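Local coordinates for protein exosome subunit (Archaeoglobus fulgidus, PDB 2OGK) that is of unknown function, belonging to an archaeal family that resembles RNA-binding proteins in structure but is unlikely to bind RNA, at residues K3-H16 with G116-Y128. Sequence-based numbering, arbitrary orientation.
Sequences KGKIEWVRVSAVVH and GDPIAVKLRLVTY
Arg124 CB lies over one face of the Trp8 indole, 3.7 Å from the centroid of the five-membered ring, in a CH-pi contact, while CB of Lys122 meets the ring edge in plane. On the opposite face Arg10 NE lies 3.5 Å above the indole plane, held by a salt bridge to Glu57 on strand 50-58. With chi1 at 50°, Trp8 places CG between its backbone N and carbonyl carbon, which lays the indole across strand 118-126. Replacing the indole by an alanine is likely to leave Arg124 CB and Lys122 CB without their aromatic partner and to uncover one side of the Arg10 guanidinium. Farther along this face Lys122 bends at chi2 and chi4, bringing NZ to Ser12 OG, a hydrogen bond of 2.9 Å. At the other end, Lys5 CG lies alongside Val126 CG2; Glu7 OE1 sits beside Arg124 CD, its salt bridge to Arg124 NE long (4.0 Å) and well out of the guanidinium plane.

Strand 5-15 is central in a five-stranded antiparallel sheet, and 118-126 runs antiparallel between it and strand 95-101. Backbone bonds pair Arg10 with Lys122, Ser12 with Ala120 and Lys5 with Val126; between them Arg124 N donates to Trp8 O, and the helix-like angles of Glu7 mark an extra residue, consistent with a beta bulge. The other face is apolar and turned to the helices: Val9 CG2 meets Leu123 CD2 at 3.9 Å, and Val11 CG1 meets Ile119 CG2. Helix 61-75 covers Val9 and Leu123, helix 132-142 packs on Leu125, and Ile6, beside both leucines, touches both helices.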
ATOM      1  N   LYS D   3     -19.375 -14.117   1.396  1.00 56.10           N
ATOM      2  CA  LYS D   3     -19.878 -13.561   0.097  1.00 56.71           C
ATOM      3  C   LYS D   3     -19.442 -12.114  -0.165  1.00 56.98           C
ATOM      4  O   LYS D   3     -19.326 -11.296   0.748  1.00 57.05           O
ATOM      5  CB  LYS D   3     -21.411 -13.657   0.028  1.00 55.76           C
ATOM      6  CG  LYS D   3     -22.042 -13.151  -1.279  1.00 55.68           C
ATOM      7  CD  LYS D   3     -22.314 -14.264  -2.312  1.00 56.16           C
ATOM      8  CE  LYS D   3     -21.084 -14.681  -3.138  1.00 56.30           C
ATOM      9  NZ  LYS D   3     -20.143 -15.621  -2.451  1.00 56.03           N
ATOM     10  N   GLY D   4     -19.219 -11.819  -1.439  1.00 58.18           N
ATOM     11  CA  GLY D   4     -18.792 -10.503  -1.874  1.00 57.84           C
ATOM     12  C   GLY D   4     -18.008 -10.748  -3.149  1.00 57.70           C
ATOM     13  O   GLY D   4     -18.012 -11.870  -3.674  1.00 55.65           O
ATOM     14  N   LYS D   5     -17.348  -9.719  -3.665  1.00 58.39           N
ATOM     15  CA  LYS D   5     -16.551  -9.902  -4.871  1.00 58.79           C
ATOM     16  C   LYS D   5     -15.253  -9.098  -4.827  1.00 59.36           C
ATOM     17  O   LYS D   5     -15.060  -8.233  -3.954  1.00 57.91           O
ATOM     18  CB  LYS D   5     -17.357  -9.519  -6.119  1.00 57.55           C
ATOM     19  CG  LYS D   5     -17.622  -8.030  -6.297  1.00 56.19           C
ATOM     20  CD  LYS D   5     -17.944  -7.723  -7.757  1.00 55.61           C
ATOM     21  CE  LYS D   5     -17.834  -6.230  -8.086  1.00 56.07           C
ATOM     22  NZ  LYS D   5     -18.006  -5.972  -9.560  1.00 54.44           N
ATOM     23  N   ILE D   6     -14.365  -9.416  -5.769  1.00 59.10           N
ATOM     24  CA  ILE D   6     -13.084  -8.737  -5.902  1.00 58.49           C
ATOM     25  C   ILE D   6     -13.252  -7.704  -7.013  1.00 59.39           C
ATOM     26  O   ILE D   6     -13.034  -8.007  -8.179  1.00 60.77           O
ATOM     27  CB  ILE D   6     -11.965  -9.718  -6.320  1.00 56.57           C
ATOM     28  CG1 ILE D   6     -11.971 -10.951  -5.424  1.00 55.90           C
ATOM     29  CG2 ILE D   6     -10.624  -9.036  -6.221  1.00 56.02           C
ATOM     30  CD1 ILE D   6     -10.905 -11.960  -5.783  1.00 55.23           C
ATOM     31  N   GLU D   7     -13.652  -6.489  -6.659  1.00 60.66           N
ATOM     32  CA  GLU D   7     -13.844  -5.440  -7.656  1.00 62.00           C
ATOM     33  C   GLU D   7     -12.721  -5.435  -8.709  1.00 62.92           C
ATOM     34  O   GLU D   7     -12.998  -5.370  -9.909  1.00 65.51           O
ATOM     35  CB  GLU D   7     -13.915  -4.085  -6.970  1.00 62.31           C
ATOM     36  CG  GLU D   7     -14.642  -3.037  -7.753  1.00 65.70           C
ATOM     37  CD  GLU D   7     -14.476  -1.649  -7.144  1.00 69.75           C
ATOM     38  OE1 GLU D   7     -14.672  -1.496  -5.911  1.00 69.57           O
ATOM     39  OE2 GLU D   7     -14.150  -0.708  -7.903  1.00 72.05           O
ATOM     40  N   TRP D   8     -11.462  -5.496  -8.270  1.00 61.80           N
ATOM     41  CA  TRP D   8     -10.316  -5.525  -9.193  1.00 59.76           C
ATOM     42  C   TRP D   8      -9.071  -6.191  -8.623  1.00 60.27           C
ATOM     43  O   TRP D   8      -9.065  -6.656  -7.485  1.00 60.10           O
ATOM     44  CB  TRP D   8      -9.930  -4.115  -9.666  1.00 56.16           C
ATOM     45  CG  TRP D   8      -9.752  -3.100  -8.583  1.00 53.09           C
ATOM     46  CD1 TRP D   8     -10.600  -2.084  -8.282  1.00 52.82           C
ATOM     47  CD2 TRP D   8      -8.644  -2.978  -7.680  1.00 52.82           C
ATOM     48  NE1 TRP D   8     -10.098  -1.323  -7.252  1.00 52.15           N
ATOM     49  CE2 TRP D   8      -8.896  -1.849  -6.859  1.00 51.97           C
ATOM     50  CE3 TRP D   8      -7.461  -3.711  -7.479  1.00 51.60           C
ATOM     51  CZ2 TRP D   8      -8.011  -1.431  -5.853  1.00 48.30           C
ATOM     52  CZ3 TRP D   8      -6.580  -3.295  -6.475  1.00 48.84           C
ATOM     53  CH2 TRP D   8      -6.867  -2.163  -5.677  1.00 47.76           C
ATOM     54  N   VAL D   9      -8.018  -6.220  -9.437  1.00 60.65           N
ATOM     55  CA  VAL D   9      -6.734  -6.810  -9.063  1.00 61.84           C
ATOM     56  C   VAL D   9      -5.578  -6.089  -9.744  1.00 61.50           C
ATOM     57  O   VAL D   9      -5.519  -6.011 -10.967  1.00 60.82           O
ATOM     58  CB  VAL D   9      -6.644  -8.312  -9.453  1.00 63.00           C
ATOM     59  CG1 VAL D   9      -5.187  -8.774  -9.409  1.00 62.59           C
ATOM     60  CG2 VAL D   9      -7.487  -9.152  -8.503  1.00 62.30           C
ATOM     61  N   ARG D  10      -4.654  -5.581  -8.939  1.00 62.35           N
ATOM     62  CA  ARG D  10      -3.490  -4.875  -9.459  1.00 62.13           C
ATOM     63  C   ARG D  10      -2.178  -5.588  -9.109  1.00 61.35           C
ATOM     64  O   ARG D  10      -1.913  -5.907  -7.952  1.00 60.14           O
ATOM     65  CB  ARG D  10      -3.501  -3.432  -8.948  1.00 61.35           C
ATOM     66  CG  ARG D  10      -4.731  -2.687  -9.427  1.00 60.34           C
ATOM     67  CD  ARG D  10      -4.855  -1.307  -8.828  1.00 62.14           C
ATOM     68  NE  ARG D  10      -6.150  -0.717  -9.157  1.00 64.22           N
ATOM     69  CZ  ARG D  10      -6.645   0.392  -8.609  1.00 65.52           C
ATOM     70  NH1 ARG D  10      -5.952   1.056  -7.687  1.00 66.34           N
ATOM     71  NH2 ARG D  10      -7.844   0.833  -8.981  1.00 64.65           N
ATOM     72  N   VAL D  11      -1.386  -5.863 -10.143  1.00 61.85           N
ATOM     73  CA  VAL D  11      -0.095  -6.542 -10.009  1.00 62.22           C
ATOM     74  C   VAL D  11       1.001  -5.608 -10.506  1.00 62.64           C
ATOM     75  O   VAL D  11       1.044  -5.263 -11.682  1.00 62.51           O
ATOM     76  CB  VAL D  11      -0.046  -7.848 -10.843  1.00 61.47           C
ATOM     77  CG1 VAL D  11       1.350  -8.419 -10.824  1.00 60.70           C
ATOM     78  CG2 VAL D  11      -1.031  -8.868 -10.286  1.00 61.18           C
ATOM     79  N   SER D  12       1.893  -5.208  -9.609  1.00 63.61           N
ATOM     80  CA  SER D  12       2.952  -4.297  -9.987  1.00 64.39           C
ATOM     81  C   SER D  12       4.340  -4.634  -9.473  1.00 65.44           C
ATOM     82  O   SER D  12       4.516  -5.367  -8.501  1.00 64.69           O
ATOM     83  CB  SER D  12       2.577  -2.891  -9.546  1.00 64.37           C
ATOM     84  OG  SER D  12       2.090  -2.930  -8.221  1.00 65.09           O
ATOM     85  N   ALA D  13       5.323  -4.068 -10.164  1.00 67.50           N
ATOM     86  CA  ALA D  13       6.735  -4.239  -9.854  1.00 67.97           C
ATOM     87  C   ALA D  13       7.471  -3.003 -10.362  1.00 68.13           C
ATOM     88  O   ALA D  13       6.914  -2.199 -11.111  1.00 68.34           O
ATOM     89  CB  ALA D  13       7.276  -5.489 -10.529  1.00 67.35           C
ATOM     90  N   VAL D  14       8.718  -2.850  -9.935  1.00 69.11           N
ATOM     91  CA  VAL D  14       9.535  -1.723 -10.356  1.00 69.10           C
ATOM     92  C   VAL D  14      10.765  -2.227 -11.105  1.00 70.44           C
ATOM     93  O   VAL D  14      11.270  -3.326 -10.840  1.00 70.22           O
ATOM     94  CB  VAL D  14       9.973  -0.868  -9.150  1.00 67.34           C
ATOM     95  CG1 VAL D  14      11.086   0.076  -9.548  1.00 67.67           C
ATOM     96  CG2 VAL D  14       8.799  -0.068  -8.648  1.00 66.28           C
ATOM     97  N   VAL D  15      11.225  -1.419 -12.055  1.00 71.43           N
ATOM     98  CA  VAL D  15      12.390  -1.754 -12.858  1.00 71.91           C
ATOM     99  C   VAL D  15      13.471  -0.717 -12.598  1.00 72.11           C
ATOM    100  O   VAL D  15      13.283   0.476 -12.849  1.00 71.88           O
ATOM    101  CB  VAL D  15      12.054  -1.766 -14.364  1.00 71.24           C
ATOM    102  CG1 VAL D  15      13.164  -2.440 -15.130  1.00 70.48           C
ATOM    103  CG2 VAL D  15      10.744  -2.491 -14.600  1.00 72.13           C
ATOM    104  N   HIS D  16      14.600  -1.189 -12.083  1.00 72.65           N
ATOM    105  CA  HIS D  16      15.727  -0.321 -11.781  1.00 73.38           C
ATOM    106  C   HIS D  16      16.657  -0.167 -12.991  1.00 73.25           C
ATOM    107  O   HIS D  16      16.638  -0.988 -13.913  1.00 71.96           O
ATOM    108  CB  HIS D  16      16.497  -0.883 -10.583  1.00 74.19           C
ATOM    109  CG  HIS D  16      15.649  -1.087  -9.366  1.00 73.18           C
ATOM    110  ND1 HIS D  16      14.970  -0.057  -8.751  1.00 73.35           N
ATOM    111  CD2 HIS D  16      15.361  -2.202  -8.657  1.00 74.03           C
ATOM    112  CE1 HIS D  16      14.300  -0.530  -7.716  1.00 73.24           C
ATOM    113  NE2 HIS D  16      14.520  -1.829  -7.636  1.00 74.22           N
ATOM    114  N   GLY D 116      12.466  -6.041   0.139  1.00 63.10           N
ATOM    115  CA  GLY D 116      12.241  -4.670  -0.271  1.00 64.87           C
ATOM    116  C   GLY D 116      11.818  -4.411  -1.705  1.00 67.03           C
ATOM    117  O   GLY D 116      11.291  -3.336  -1.999  1.00 68.58           O
ATOM    118  N   ASP D 117      12.054  -5.352  -2.610  1.00 67.02           N
ATOM    119  CA  ASP D 117      11.648  -5.139  -3.992  1.00 69.06           C
ATOM    120  C   ASP D 117      10.914  -6.382  -4.478  1.00 70.44           C
ATOM    121  O   ASP D 117      11.511  -7.304  -5.055  1.00 71.45           O
ATOM    122  CB  ASP D 117      12.865  -4.827  -4.874  1.00 70.57           C
ATOM    123  CG  ASP D 117      12.509  -4.689  -6.352  1.00 72.15           C
ATOM    124  OD1 ASP D 117      11.660  -3.844  -6.709  1.00 71.97           O
ATOM    125  OD2 ASP D 117      13.095  -5.433  -7.167  1.00 73.36           O
ATOM    126  N   PRO D 118       9.597  -6.434  -4.218  1.00 70.35           N
ATOM    127  CA  PRO D 118       8.767  -7.564  -4.621  1.00 69.12           C
ATOM    128  C   PRO D 118       7.784  -7.172  -5.712  1.00 68.00           C
ATOM    129  O   PRO D 118       7.847  -6.069  -6.267  1.00 66.77           O
ATOM    130  CB  PRO D 118       8.043  -7.893  -3.335  1.00 68.58           C
ATOM    131  CG  PRO D 118       7.664  -6.503  -2.882  1.00 68.87           C
ATOM    132  CD  PRO D 118       8.921  -5.671  -3.151  1.00 69.51           C
ATOM    133  N   ILE D 119       6.879  -8.106  -6.001  1.00 67.48           N
ATOM    134  CA  ILE D 119       5.814  -7.910  -6.976  1.00 66.75           C
ATOM    135  C   ILE D 119       4.556  -7.759  -6.121  1.00 65.53           C
ATOM    136  O   ILE D 119       4.105  -8.713  -5.480  1.00 65.32           O
ATOM    137  CB  ILE D 119       5.677  -9.129  -7.934  1.00 67.58           C
ATOM    138  CG1 ILE D 119       6.926  -9.218  -8.833  1.00 68.06           C
ATOM    139  CG2 ILE D 119       4.405  -8.997  -8.781  1.00 66.19           C
ATOM    140  CD1 ILE D 119       6.971 -10.424  -9.773  1.00 65.22           C
ATOM    141  N   ALA D 120       4.020  -6.545  -6.091  1.00 63.46           N
ATOM    142  CA  ALA D 120       2.838  -6.242  -5.305  1.00 62.10           C
ATOM    143  C   ALA D 120       1.549  -6.677  -5.988  1.00 62.00           C
ATOM    144  O   ALA D 120       1.308  -6.372  -7.153  1.00 61.68           O
ATOM    145  CB  ALA D 120       2.786  -4.752  -5.006  1.00 60.78           C
ATOM    146  N   VAL D 121       0.716  -7.379  -5.233  1.00 62.21           N
ATOM    147  CA  VAL D 121      -0.560  -7.860  -5.733  1.00 61.76           C
ATOM    148  C   VAL D 121      -1.698  -7.406  -4.827  1.00 59.62           C
ATOM    149  O   VAL D 121      -1.945  -8.032  -3.803  1.00 60.63           O
ATOM    150  CB  VAL D 121      -0.581  -9.407  -5.786  1.00 63.89           C
ATOM    151  CG1 VAL D 121      -1.909  -9.901  -6.353  1.00 64.66           C
ATOM    152  CG2 VAL D 121       0.587  -9.915  -6.621  1.00 63.83           C
ATOM    153  N   LYS D 122      -2.375  -6.315  -5.180  1.00 57.59           N
ATOM    154  CA  LYS D 122      -3.513  -5.862  -4.382  1.00 55.48           C
ATOM    155  C   LYS D 122      -4.773  -6.456  -4.997  1.00 54.32           C
ATOM    156  O   LYS D 122      -4.800  -6.811  -6.172  1.00 53.73           O
ATOM    157  CB  LYS D 122      -3.678  -4.331  -4.362  1.00 53.33           C
ATOM    158  CG  LYS D 122      -2.620  -3.513  -5.035  1.00 52.99           C
ATOM    159  CD  LYS D 122      -1.357  -3.424  -4.214  1.00 54.35           C
ATOM    160  CE  LYS D 122      -0.207  -2.886  -5.075  1.00 57.23           C
ATOM    161  NZ  LYS D 122       0.090  -3.713  -6.329  1.00 53.52           N
ATOM    162  N   LEU D 123      -5.815  -6.573  -4.189  1.00 54.44           N
ATOM    163  CA  LEU D 123      -7.087  -7.098  -4.655  1.00 55.18           C
ATOM    164  C   LEU D 123      -8.157  -6.384  -3.870  1.00 55.74           C
ATOM    165  O   LEU D 123      -8.206  -6.524  -2.648  1.00 56.94           O
ATOM    166  CB  LEU D 123      -7.211  -8.595  -4.378  1.00 53.91           C
ATOM    167  CG  LEU D 123      -6.098  -9.519  -4.840  1.00 54.17           C
ATOM    168  CD1 LEU D 123      -5.030  -9.636  -3.753  1.00 54.74           C
ATOM    169  CD2 LEU D 123      -6.693 -10.869  -5.125  1.00 53.41           C
ATOM    170  N   ARG D 124      -9.009  -5.611  -4.534  1.00 56.02           N
ATOM    171  CA  ARG D 124     -10.045  -4.951  -3.765  1.00 57.93           C
ATOM    172  C   ARG D 124     -11.196  -5.916  -3.534  1.00 56.35           C
ATOM    173  O   ARG D 124     -11.676  -6.574  -4.456  1.00 56.03           O
ATOM    174  CB  ARG D 124     -10.563  -3.687  -4.443  1.00 60.61           C
ATOM    175  CG  ARG D 124     -11.156  -2.754  -3.409  1.00 65.07           C
ATOM    176  CD  ARG D 124     -11.925  -1.579  -3.981  1.00 70.97           C
ATOM    177  NE  ARG D 124     -12.190  -0.597  -2.929  1.00 75.86           N
ATOM    178  CZ  ARG D 124     -12.838  -0.859  -1.791  1.00 78.62           C
ATOM    179  NH1 ARG D 124     -13.308  -2.078  -1.545  1.00 79.13           N
ATOM    180  NH2 ARG D 124     -12.985   0.091  -0.872  1.00 79.21           N
ATOM    181  N   LEU D 125     -11.615  -6.021  -2.281  1.00 54.76           N
ATOM    182  CA  LEU D 125     -12.710  -6.898  -1.925  1.00 54.39           C
ATOM    183  C   LEU D 125     -13.844  -5.969  -1.537  1.00 54.31           C
ATOM    184  O   LEU D 125     -13.625  -4.979  -0.836  1.00 54.70           O
ATOM    185  CB  LEU D 125     -12.337  -7.776  -0.735  1.00 53.85           C
ATOM    186  CG  LEU D 125     -11.013  -8.537  -0.778  1.00 52.34           C
ATOM    187  CD1 LEU D 125     -10.764  -9.153   0.576  1.00 51.81           C
ATOM    188  CD2 LEU D 125     -11.044  -9.599  -1.839  1.00 51.82           C
ATOM    189  N   VAL D 126     -15.050  -6.279  -2.004  1.00 52.86           N
ATOM    190  CA  VAL D 126     -16.210  -5.451  -1.699  1.00 49.27           C
ATOM    191  C   VAL D 126     -17.317  -6.336  -1.129  1.00 45.95           C
ATOM    192  O   VAL D 126     -17.555  -7.454  -1.613  1.00 45.60           O
ATOM    193  CB  VAL D 126     -16.696  -4.704  -2.973  1.00 50.00           C
ATOM    194  CG1 VAL D 126     -15.525  -3.967  -3.618  1.00 48.60           C
ATOM    195  CG2 VAL D 126     -17.297  -5.682  -3.962  1.00 52.31           C
ATOM    196  N   THR D 127     -17.979  -5.841  -0.088  1.00 41.44           N
ATOM    197  CA  THR D 127     -19.042  -6.601   0.547  1.00 39.70           C
ATOM    198  C   THR D 127     -20.230  -5.708   0.913  1.00 38.43           C
ATOM    199  O   THR D 127     -20.117  -4.486   0.902  1.00 34.96           O
ATOM    200  CB  THR D 127     -18.528  -7.328   1.857  1.00 40.34           C
ATOM    201  OG1 THR D 127     -18.157  -6.365   2.856  1.00 40.59           O
ATOM    202  CG2 THR D 127     -17.335  -8.214   1.557  1.00 38.24           C
ATOM    203  N   TYR D 128     -21.376  -6.330   1.196  1.00 38.62           N
ATOM    204  CA  TYR D 128     -22.540  -5.587   1.645  1.00 39.17           C
ATOM    205  C   TYR D 128     -23.060  -6.218   2.936  1.00 40.98           C
ATOM    206  O   TYR D 128     -23.499  -7.365   2.952  1.00 42.42           O
ATOM    207  CB  TYR D 128     -23.673  -5.580   0.625  1.00 37.06           C
ATOM    208  CG  TYR D 128     -24.702  -4.523   0.962  1.00 36.40           C
ATOM    209  CD1 TYR D 128     -24.643  -3.264   0.374  1.00 33.26           C
ATOM    210  CD2 TYR D 128     -25.666  -4.749   1.955  1.00 36.23           C
ATOM    211  CE1 TYR D 128     -25.499  -2.250   0.763  1.00 33.88           C
ATOM    212  CE2 TYR D 128     -26.534  -3.738   2.365  1.00 36.32           C
ATOM    213  CZ  TYR D 128     -26.446  -2.478   1.765  1.00 36.53           C
ATOM    214  OH  TYR D 128     -27.265  -1.441   2.186  1.00 32.75           O
TER